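Local coordinates for phosphate binding protein (Planctomyces limnophilus, PDB 4JWO) that probably binds phosphate as the periplasmic-type receptor of a system that carries the ion across the cytoplasmic membrane, at residues A[144-149]-A[280-285]; A[253-258]-A[267-272]; A[191-194]-A[198-201]; A[241-246]-A[320-325]. All coordinates share one frame; numbering follows the deposited sequence.

Contact 1. Residues A[144-149]-A[280-285]; sequences LTVVIN and TPLSRP
The backbones of L144 and L282 meet through a single hydrogen bond, L144 N to L282 O at 2.8 Å, which is almost straight at hydrogen (170°). L282 stands just ahead of the strand 283-291, and the antiparallel pairing with strand 134-148 continues from here through R284 and D142. L282 CB lies 3.7 Å from L144 O, an oxygen that also accepts a hydrogen bond from the hydroxyl of Y279. These two long strands are consistent with the paired crossing strands that join the lobes of type II periplasmic binding proteins. Beyond CB, the leucine L282 divides its branches: CD1 reaches V146 CG2 at 4.0 Å, the two side chains crossing obliquely, while CD2 comes to 4.3 Å from L144 CB. V146 offers this methyl because its other branch, CG1, is anti to the backbone N (chi1 174°), which puts CG2 beside that nitrogen. Branched aliphatic residues suit so buried a place, where no polar tip would need a partner. L282 also touches V206 of helix 198-208 and I258, while L144 packs against T199, Y202 and F203 of the same helix.

Contact 2. Residues A[253-258]-A[267-272]; sequences LKAVKI and VEPTPA
K257 and I258 run beside V267 and E268 where a single antiparallel bridge closes the loop that leaves I258 and returns at V267. I258 and V267 form the hydrogen-bonded pair: I258 N donates to V267 O at 2.9 Å and V267 N to I258 O at 3.0 Å. Next to the bridge, K257 CA makes a CH...O contact with the same V267 O. The lysine side chain then climbs along the partner segment. K257 CB lies 3.8 Å from V267 O; CG, set beside the backbone N (chi1 -56°), meets E268 CA at 4.0 Å; and CE comes to 4.2 Å from E268 CB after the chain has run extended through CD. A bend at chi4 carries the tip over, and K257 NZ ends 4.7 Å from E268 OE1, too far for a salt bridge but probably attracted by its charge. Long, flexible chains with charged ends suit this solvent-facing border of the contact, where methylenes pack and tips can meet water. Proline fits deeper in: P269 touches Y279 and T145, and its CD approaches V256 O. P269 CG rests 3.7 Å from the small methyl A255 CB.

Contact 3. Residues A[191-194]-A[198-201]; sequences FGAD and GTFD
Two side-chain torsions set T199 and F200 against A193 and D194: the phenylalanine CG is anti to its own nitrogen (chi1 180°), and the threonine has OG1 beside the nitrogen (chi1 -59°), which turns CG2 to the carbonyl side. In that pose T199 brings both CB and CG2 to 3.9 Å from A193 CB. The same alanine methyl reaches F200 N at 3.6 Å and F200 CB at 4.0 Å, and so sits against the first turn of the helix. A methyl suits this buried place, since the helix backbone comes so near. D194 contributes its backbone: its carbonyl O lies 3.2 Å from F200 CB and 3.7 Å from F200 CG, approaching the ring obliquely. The hydroxyl of S197 bridges the two segments, hydrogen-bonded both to D194 O and to F200 N, while A193 O is satisfied by the hydroxyl of Y218. D201 OD1 lies at the edge of the F200 ring, in its plane, and the ring's aromatic bulk is buried against S214, Y218 and Y240. This is the strand-to-helix turn of a beta-alpha-beta unit made of strand 189-192, helix 198-208 and strand 219-220. S197 just before the helix, with G198 and T199 in its first turn, gives a Ser-Gly-Thr sequence, consistent with the helix start that lines the anion site in PstS proteins.

Contact 4. Residues A[241-246]-A[320-325]; sequences FGYAYF and KYIKVP. With SO4 (sulfate ion), chain D; FMT (formic acid), chain E.
The ring of Y245 is met obliquely by K320 CE, 3.7 Å from Y245 OH, and has a sulfate oxygen, O3, in its plane at the edge. The two side chains cross at about a right angle, and K320 NZ lies 5.0 Å from the Y245 ring centroid, 30° off the normal, at most a weak cation-pi attraction. The Y243 ring has a formic acid carbon in plane at its edge, held by Y243 OH donating to formic acid O1 at 2.6 Å, and I322 CD1 approaches the ring obliquely, 4.3 Å from Y243 CD2. Both small molecules probably come from the crystallisation liquor. Y245 OH donates to sulfate O3 at 2.8 Å and K320 NZ to O2 at 2.7 Å, so a phenol and an ammonium group grip one anion from separate residues. A bend at chi2 (-69°) folds the lysine toward A244 and the tyrosine. A leucine in place of Y245 would probably leave the sulfate with one bond fewer and deprive the lysine methylenes of the ring they lie against. With its positive phi, K320 is the C-prime residue of the Schellman motif that ends helix 310-318. In this type II binding-protein fold, segment 320-325 links that helix to helix 326-340 and passes strand 134-148, I322 making a backbone hydrogen bond with I141. Small A244 lets the segments close, its CB 3.8 Å from K320 O. That carbonyl takes a hydrogen bond from a water at 2.7 Å, which accepts weakly from A244 N.

Overall arrangement
Strand 134-148 ties the set together. Contact 1 uses L144 and V146; beside them V146 O probably bonds to V256 N of contact 2 (2.8 Å) and T145 N probably to F241 O of contact 4 (2.9 Å). Contacts 1 and 2 have centres about 7 Å apart, contacts 1 and 4 about 10 Å. The aromatic residues of 241-246 also press on contact 2, with F246 CZ 3.5 Å from A255 CB. Contact 3 is about 18 Å from contact 2 but about 12 Å from contact 1 between centres, and touches the latter through T199 CG2 and L144 CD2 (3.8 Å). The helix start that probably faces the phosphate site thus packs on L144 of strand 134-148.

Contact 1. Residues A[144-149]-A[280-285]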
# COMPACT_ATOMS: atom_id res chain seq x y z
N LEU A 144 -3.80 4.79 3.82
CA LEU A 144 -5.25 4.66 3.67
C LEU A 144 -5.94 5.46 4.75
O LEU A 144 -5.46 5.53 5.88
CB LEU A 144 -5.68 3.21 3.86
CG LEU A 144 -5.17 2.17 2.87
CD1 LEU A 144 -5.92 0.87 3.14
CD2 LEU A 144 -5.36 2.63 1.43
N THR A 145 -7.11 6.00 4.41
CA THR A 145 -7.93 6.68 5.40
C THR A 145 -9.25 5.95 5.60
O THR A 145 -9.87 5.49 4.64
CB THR A 145 -8.27 8.11 4.98
OG1 THR A 145 -8.90 8.09 3.69
CG2 THR A 145 -6.99 8.95 4.91
N VAL A 146 -9.66 5.86 6.85
CA VAL A 146 -11.03 5.50 7.20
C VAL A 146 -11.79 6.80 7.37
O VAL A 146 -11.32 7.72 8.04
CB VAL A 146 -11.06 4.71 8.50
CG1 VAL A 146 -12.49 4.46 8.94
CG2 VAL A 146 -10.30 3.40 8.32
N VAL A 147 -12.95 6.90 6.73
CA VAL A 147 -13.71 8.14 6.76
C VAL A 147 -15.13 7.92 7.27
O VAL A 147 -15.72 6.86 7.09
CB VAL A 147 -13.77 8.80 5.35
CG1 VAL A 147 -12.38 9.25 4.92
CG2 VAL A 147 -14.37 7.83 4.32
N ILE A 148 -15.65 8.94 7.93
CA ILE A 148 -17.04 8.99 8.34
C ILE A 148 -17.66 10.28 7.82
O ILE A 148 -16.96 11.16 7.30
CB ILE A 148 -17.19 8.87 9.87
CG1 ILE A 148 -16.31 9.90 10.58
CG2 ILE A 148 -16.81 7.46 10.31
CD1 ILE A 148 -16.41 9.87 12.13
N ASN A 149 -18.97 10.40 7.92
CA ASN A 149 -19.64 11.61 7.50
C ASN A 149 -19.31 12.70 8.50
O ASN A 149 -19.19 12.40 9.69
CB ASN A 149 -21.14 11.36 7.46
CG ASN A 149 -21.90 12.53 6.90
OD1 ASN A 149 -22.26 13.46 7.62
ND2 ASN A 149 -22.16 12.49 5.59
N THR A 280 0.01 4.31 12.16
CA THR A 280 0.13 2.88 11.92
C THR A 280 -1.11 2.17 12.49
O THR A 280 -1.62 2.56 13.53
CB THR A 280 1.47 2.35 12.52
OG1 THR A 280 1.69 0.99 12.15
CG2 THR A 280 1.48 2.49 14.04
N PRO A 281 -1.58 1.11 11.82
CA PRO A 281 -1.01 0.40 10.67
C PRO A 281 -1.43 0.86 9.28
O PRO A 281 -1.03 0.22 8.31
CB PRO A 281 -1.53 -1.02 10.88
CG PRO A 281 -2.92 -0.79 11.43
CD PRO A 281 -2.79 0.44 12.33
N LEU A 282 -2.20 1.93 9.17
CA LEU A 282 -2.78 2.30 7.89
C LEU A 282 -1.93 3.21 6.99
O LEU A 282 -2.40 3.71 5.98
CB LEU A 282 -4.20 2.86 8.08
CG LEU A 282 -5.19 1.79 8.54
CD1 LEU A 282 -6.51 2.44 8.98
CD2 LEU A 282 -5.45 0.80 7.43
N SER A 283 -0.66 3.42 7.36
CA SER A 283 0.32 3.86 6.37
C SER A 283 1.56 3.02 6.54
O SER A 283 1.88 2.60 7.65
CB SER A 283 0.63 5.37 6.46
OG SER A 283 1.39 5.72 7.61
N ARG A 284 2.24 2.75 5.43
CA ARG A 284 3.43 1.92 5.48
C ARG A 284 4.27 2.15 4.23
O ARG A 284 3.73 2.51 3.18
CB ARG A 284 3.05 0.44 5.57
CG ARG A 284 2.36 -0.11 4.34
CD ARG A 284 1.91 -1.52 4.61
NE ARG A 284 1.11 -2.06 3.52
CZ ARG A 284 0.62 -3.30 3.52
NH1 ARG A 284 0.84 -4.11 4.55
NH2 ARG A 284 -0.11 -3.72 2.50
N PRO A 285 5.58 1.92 4.34
CA PRO A 285 6.47 2.08 3.18
C PRO A 285 6.32 0.92 2.21
O PRO A 285 5.98 -0.19 2.62
CB PRO A 285 7.86 2.09 3.81
CG PRO A 285 7.71 1.29 5.09
CD PRO A 285 6.32 1.60 5.57

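Contact 2. Residues A[253-258]-A[267-272]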
# COMPACT_ATOMS: atom_id res chain seq x y z
N LEU A 253 -15.38 15.36 4.05
CA LEU A 253 -15.20 14.09 4.74
C LEU A 253 -14.55 14.30 6.10
O LEU A 253 -13.85 15.29 6.31
CB LEU A 253 -14.29 13.17 3.92
CG LEU A 253 -14.73 12.78 2.51
CD1 LEU A 253 -13.54 12.16 1.78
CD2 LEU A 253 -15.89 11.79 2.58
N LYS A 254 -14.74 13.36 7.01
CA LYS A 254 -14.03 13.39 8.28
C LYS A 254 -13.14 12.14 8.35
O LYS A 254 -13.63 11.02 8.27
CB LYS A 254 -15.04 13.42 9.45
CG LYS A 254 -14.40 13.33 10.83
CD LYS A 254 -15.45 13.52 11.94
CE LYS A 254 -16.00 14.93 11.96
NZ LYS A 254 -17.01 15.12 13.05
N ALA A 255 -11.83 12.34 8.47
CA ALA A 255 -10.94 11.20 8.60
C ALA A 255 -10.97 10.72 10.05
O ALA A 255 -10.81 11.52 10.98
CB ALA A 255 -9.51 11.54 8.18
N VAL A 256 -11.18 9.43 10.22
CA VAL A 256 -11.16 8.82 11.54
C VAL A 256 -9.73 8.74 12.07
O VAL A 256 -8.81 8.34 11.35
CB VAL A 256 -11.79 7.41 11.49
CG1 VAL A 256 -11.65 6.68 12.82
CG2 VAL A 256 -13.26 7.52 11.07
N LYS A 257 -9.54 9.14 13.31
CA LYS A 257 -8.25 8.97 13.97
C LYS A 257 -8.13 7.52 14.41
O LYS A 257 -9.10 6.94 14.87
CB LYS A 257 -8.14 9.92 15.16
CG LYS A 257 -8.36 11.37 14.79
CD LYS A 257 -8.28 12.27 16.00
CE LYS A 257 -8.26 13.73 15.61
NZ LYS A 257 -9.47 14.13 14.85
N ILE A 258 -6.93 6.95 14.28
CA ILE A 258 -6.74 5.51 14.43
C ILE A 258 -5.86 5.13 15.62
O ILE A 258 -4.73 5.61 15.76
CB ILE A 258 -6.15 4.90 13.14
CG1 ILE A 258 -7.07 5.17 11.94
CG2 ILE A 258 -5.93 3.38 13.29
CD1 ILE A 258 -8.42 4.46 12.01
N VAL A 267 -4.49 8.62 16.17
CA VAL A 267 -3.63 9.33 15.24
C VAL A 267 -4.40 9.76 14.00
O VAL A 267 -4.98 8.93 13.30
CB VAL A 267 -2.42 8.46 14.85
CG1 VAL A 267 -1.49 9.24 13.94
CG2 VAL A 267 -1.68 7.98 16.10
N GLU A 268 -4.41 11.06 13.74
CA GLU A 268 -5.04 11.60 12.54
C GLU A 268 -4.10 11.37 11.36
O GLU A 268 -2.90 11.62 11.49
CB GLU A 268 -5.28 13.10 12.73
CG GLU A 268 -5.94 13.80 11.55
CD GLU A 268 -5.98 15.30 11.74
OE1 GLU A 268 -5.58 15.78 12.82
OE2 GLU A 268 -6.42 16.00 10.80
N PRO A 269 -4.62 10.89 10.22
CA PRO A 269 -3.77 10.78 9.03
C PRO A 269 -3.50 12.16 8.43
O PRO A 269 -4.42 12.88 8.01
CB PRO A 269 -4.60 9.92 8.07
CG PRO A 269 -6.02 10.23 8.47
CD PRO A 269 -5.99 10.40 9.97
N THR A 270 -2.23 12.56 8.44
CA THR A 270 -1.80 13.84 7.87
C THR A 270 -0.46 13.56 7.21
O THR A 270 0.14 12.51 7.45
CB THR A 270 -1.57 14.92 8.95
OG1 THR A 270 -0.42 14.57 9.74
CG2 THR A 270 -2.79 15.10 9.85
N PRO A 271 0.04 14.51 6.40
CA PRO A 271 1.36 14.23 5.82
C PRO A 271 2.42 14.05 6.90
O PRO A 271 3.32 13.23 6.73
CB PRO A 271 1.64 15.48 5.00
CG PRO A 271 0.27 15.94 4.59
CD PRO A 271 -0.59 15.69 5.79
N ALA A 272 2.26 14.76 8.01
CA ALA A 272 3.23 14.67 9.09
C ALA A 272 3.20 13.31 9.78
O ALA A 272 4.25 12.70 10.00
CB ALA A 272 3.03 15.79 10.10

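Contact 3. Residues A[191-194]-A[198-201]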
# COMPACT_ATOMS: atom_id res chain seq x y z
N PHE A 191 -18.71 1.42 3.05
CA PHE A 191 -18.17 1.69 1.72
C PHE A 191 -16.72 1.28 1.68
O PHE A 191 -15.98 1.52 2.63
CB PHE A 191 -18.28 3.19 1.39
CG PHE A 191 -19.69 3.67 1.28
CD1 PHE A 191 -20.37 4.15 2.40
CD2 PHE A 191 -20.35 3.66 0.06
CE1 PHE A 191 -21.69 4.58 2.30
CE2 PHE A 191 -21.66 4.09 -0.04
CZ PHE A 191 -22.33 4.56 1.08
N GLY A 192 -16.29 0.66 0.59
CA GLY A 192 -14.91 0.23 0.49
C GLY A 192 -14.48 -0.21 -0.89
O GLY A 192 -15.25 -0.13 -1.86
N ALA A 193 -13.25 -0.71 -0.95
CA ALA A 193 -12.61 -1.09 -2.20
C ALA A 193 -13.17 -2.38 -2.76
O ALA A 193 -13.73 -3.20 -2.04
CB ALA A 193 -11.11 -1.23 -1.99
N ASP A 194 -13.02 -2.54 -4.07
CA ASP A 194 -13.35 -3.80 -4.72
C ASP A 194 -12.41 -4.91 -4.26
O ASP A 194 -11.23 -4.67 -3.97
CB ASP A 194 -13.24 -3.65 -6.25
CG ASP A 194 -14.45 -3.01 -6.87
OD1 ASP A 194 -15.36 -2.58 -6.13
OD2 ASP A 194 -14.50 -2.93 -8.12
N GLY A 198 -5.54 -3.43 -4.65
CA GLY A 198 -4.48 -3.13 -3.69
C GLY A 198 -5.00 -2.54 -2.40
O GLY A 198 -4.55 -2.90 -1.30
N THR A 199 -5.94 -1.60 -2.51
CA THR A 199 -6.52 -0.97 -1.34
C THR A 199 -7.22 -2.01 -0.45
O THR A 199 -7.03 -2.01 0.78
CB THR A 199 -7.49 0.13 -1.77
OG1 THR A 199 -6.78 1.09 -2.56
CG2 THR A 199 -8.09 0.81 -0.57
N PHE A 200 -8.00 -2.88 -1.07
CA PHE A 200 -8.65 -3.98 -0.35
C PHE A 200 -7.64 -4.86 0.35
O PHE A 200 -7.78 -5.17 1.54
CB PHE A 200 -9.46 -4.83 -1.33
CG PHE A 200 -10.17 -6.00 -0.70
CD1 PHE A 200 -11.47 -5.86 -0.23
CD2 PHE A 200 -9.56 -7.24 -0.62
CE1 PHE A 200 -12.15 -6.95 0.32
CE2 PHE A 200 -10.22 -8.33 -0.05
CZ PHE A 200 -11.52 -8.16 0.42
N ASP A 201 -6.61 -5.29 -0.39
CA ASP A 201 -5.58 -6.16 0.16
C ASP A 201 -4.90 -5.53 1.38
O ASP A 201 -4.67 -6.20 2.38
CB ASP A 201 -4.54 -6.52 -0.90
CG ASP A 201 -5.06 -7.53 -1.90
OD1 ASP A 201 -6.16 -8.08 -1.68
OD2 ASP A 201 -4.36 -7.78 -2.91

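Contact 4. Residues A[241-246]-A[320-325]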
# COMPACT_ATOMS: atom_id res chain seq x y z
N PHE A 241 -10.50 4.16 1.80
CA PHE A 241 -9.87 4.34 0.49
C PHE A 241 -8.53 5.02 0.68
O PHE A 241 -8.17 5.39 1.80
CB PHE A 241 -10.78 5.07 -0.53
CG PHE A 241 -11.56 6.24 0.03
CD1 PHE A 241 -10.94 7.43 0.38
CD2 PHE A 241 -12.94 6.15 0.17
CE1 PHE A 241 -11.68 8.52 0.89
CE2 PHE A 241 -13.68 7.23 0.65
CZ PHE A 241 -13.05 8.40 1.02
N GLY A 242 -7.78 5.18 -0.40
CA GLY A 242 -6.45 5.74 -0.31
C GLY A 242 -6.47 7.18 0.14
O GLY A 242 -7.42 7.93 -0.13
N TYR A 243 -5.40 7.58 0.82
CA TYR A 243 -5.29 8.91 1.41
C TYR A 243 -5.52 10.04 0.40
O TYR A 243 -6.11 11.08 0.74
CB TYR A 243 -3.94 9.05 2.11
CG TYR A 243 -3.69 10.45 2.61
CD1 TYR A 243 -4.21 10.88 3.83
CD2 TYR A 243 -2.95 11.36 1.86
CE1 TYR A 243 -4.00 12.17 4.28
CE2 TYR A 243 -2.74 12.65 2.30
CZ TYR A 243 -3.26 13.04 3.51
OH TYR A 243 -3.05 14.34 3.94
N ALA A 244 -5.05 9.86 -0.83
CA ALA A 244 -5.15 10.92 -1.84
C ALA A 244 -6.59 11.32 -2.06
O ALA A 244 -6.89 12.49 -2.24
CB ALA A 244 -4.50 10.48 -3.15
N TYR A 245 -7.50 10.34 -2.01
CA TYR A 245 -8.90 10.64 -2.22
C TYR A 245 -9.55 11.30 -1.00
O TYR A 245 -10.49 12.07 -1.14
CB TYR A 245 -9.66 9.37 -2.66
CG TYR A 245 -9.37 9.00 -4.11
CD1 TYR A 245 -10.08 9.59 -5.14
CD2 TYR A 245 -8.39 8.06 -4.43
CE1 TYR A 245 -9.83 9.27 -6.47
CE2 TYR A 245 -8.14 7.73 -5.77
CZ TYR A 245 -8.86 8.34 -6.78
OH TYR A 245 -8.62 8.03 -8.10
N PHE A 246 -9.02 11.05 0.20
CA PHE A 246 -9.45 11.85 1.34
C PHE A 246 -8.95 13.28 1.22
O PHE A 246 -9.72 14.24 1.38
CB PHE A 246 -8.99 11.27 2.69
CG PHE A 246 -9.11 12.26 3.82
CD1 PHE A 246 -10.35 12.60 4.34
CD2 PHE A 246 -7.98 12.91 4.31
CE1 PHE A 246 -10.47 13.55 5.35
CE2 PHE A 246 -8.10 13.87 5.32
CZ PHE A 246 -9.34 14.18 5.84
N LYS A 320 -1.30 7.74 -7.15
CA LYS A 320 -2.00 8.15 -5.92
C LYS A 320 -1.31 7.74 -4.62
O LYS A 320 -1.93 7.74 -3.56
CB LYS A 320 -3.47 7.71 -5.93
CG LYS A 320 -4.28 8.19 -7.14
CD LYS A 320 -4.50 9.69 -7.14
CE LYS A 320 -5.55 10.06 -8.18
NZ LYS A 320 -5.93 11.50 -8.10
N TYR A 321 -0.02 7.42 -4.71
CA TYR A 321 0.77 7.14 -3.52
C TYR A 321 1.51 8.39 -3.08
O TYR A 321 1.45 9.44 -3.73
CB TYR A 321 1.76 5.99 -3.78
CG TYR A 321 1.12 4.61 -3.87
CD1 TYR A 321 0.09 4.24 -3.01
CD2 TYR A 321 1.56 3.69 -4.80
CE1 TYR A 321 -0.49 2.97 -3.10
CE2 TYR A 321 0.98 2.42 -4.89
CZ TYR A 321 -0.03 2.07 -4.03
OH TYR A 321 -0.60 0.81 -4.13
N ILE A 322 2.21 8.28 -1.96
CA ILE A 322 2.98 9.38 -1.39
C ILE A 322 4.46 9.16 -1.71
O ILE A 322 4.99 8.07 -1.51
CB ILE A 322 2.77 9.43 0.15
CG1 ILE A 322 1.30 9.78 0.46
CG2 ILE A 322 3.73 10.40 0.79
CD1 ILE A 322 0.85 9.45 1.87
N LYS A 323 5.13 10.18 -2.25
CA LYS A 323 6.53 9.99 -2.62
C LYS A 323 7.37 9.96 -1.35
O LYS A 323 6.98 10.53 -0.32
CB LYS A 323 7.01 11.07 -3.59
CG LYS A 323 7.12 12.46 -3.00
CD LYS A 323 7.69 13.43 -4.02
CE LYS A 323 7.80 14.83 -3.42
NZ LYS A 323 8.48 15.75 -4.38
N VAL A 324 8.51 9.27 -1.40
CA VAL A 324 9.35 9.14 -0.21
C VAL A 324 9.99 10.47 0.18
O VAL A 324 10.25 11.33 -0.67
CB VAL A 324 10.47 8.08 -0.42
CG1 VAL A 324 9.86 6.69 -0.64
CG2 VAL A 324 11.37 8.48 -1.58
N PRO A 325 10.25 10.66 1.49
CA PRO A 325 11.00 11.81 1.98
C PRO A 325 12.36 11.94 1.29
O PRO A 325 12.89 10.93 0.81
CB PRO A 325 11.20 11.48 3.47
CG PRO A 325 10.01 10.63 3.81
CD PRO A 325 9.76 9.80 2.58
S SO4 D . -8.87 10.68 -10.41
O1 SO4 D . -9.50 11.43 -11.51
O2 SO4 D . -8.30 11.63 -9.45
O3 SO4 D . -9.88 9.88 -9.70
O4 SO4 D . -7.84 9.82 -10.98
C FMT E . -1.91 16.06 1.64
O1 FMT E . -2.70 16.49 2.48
O2 FMT E . -2.16 15.95 0.44
O HOH W 1 -4.30 7.05 -2.41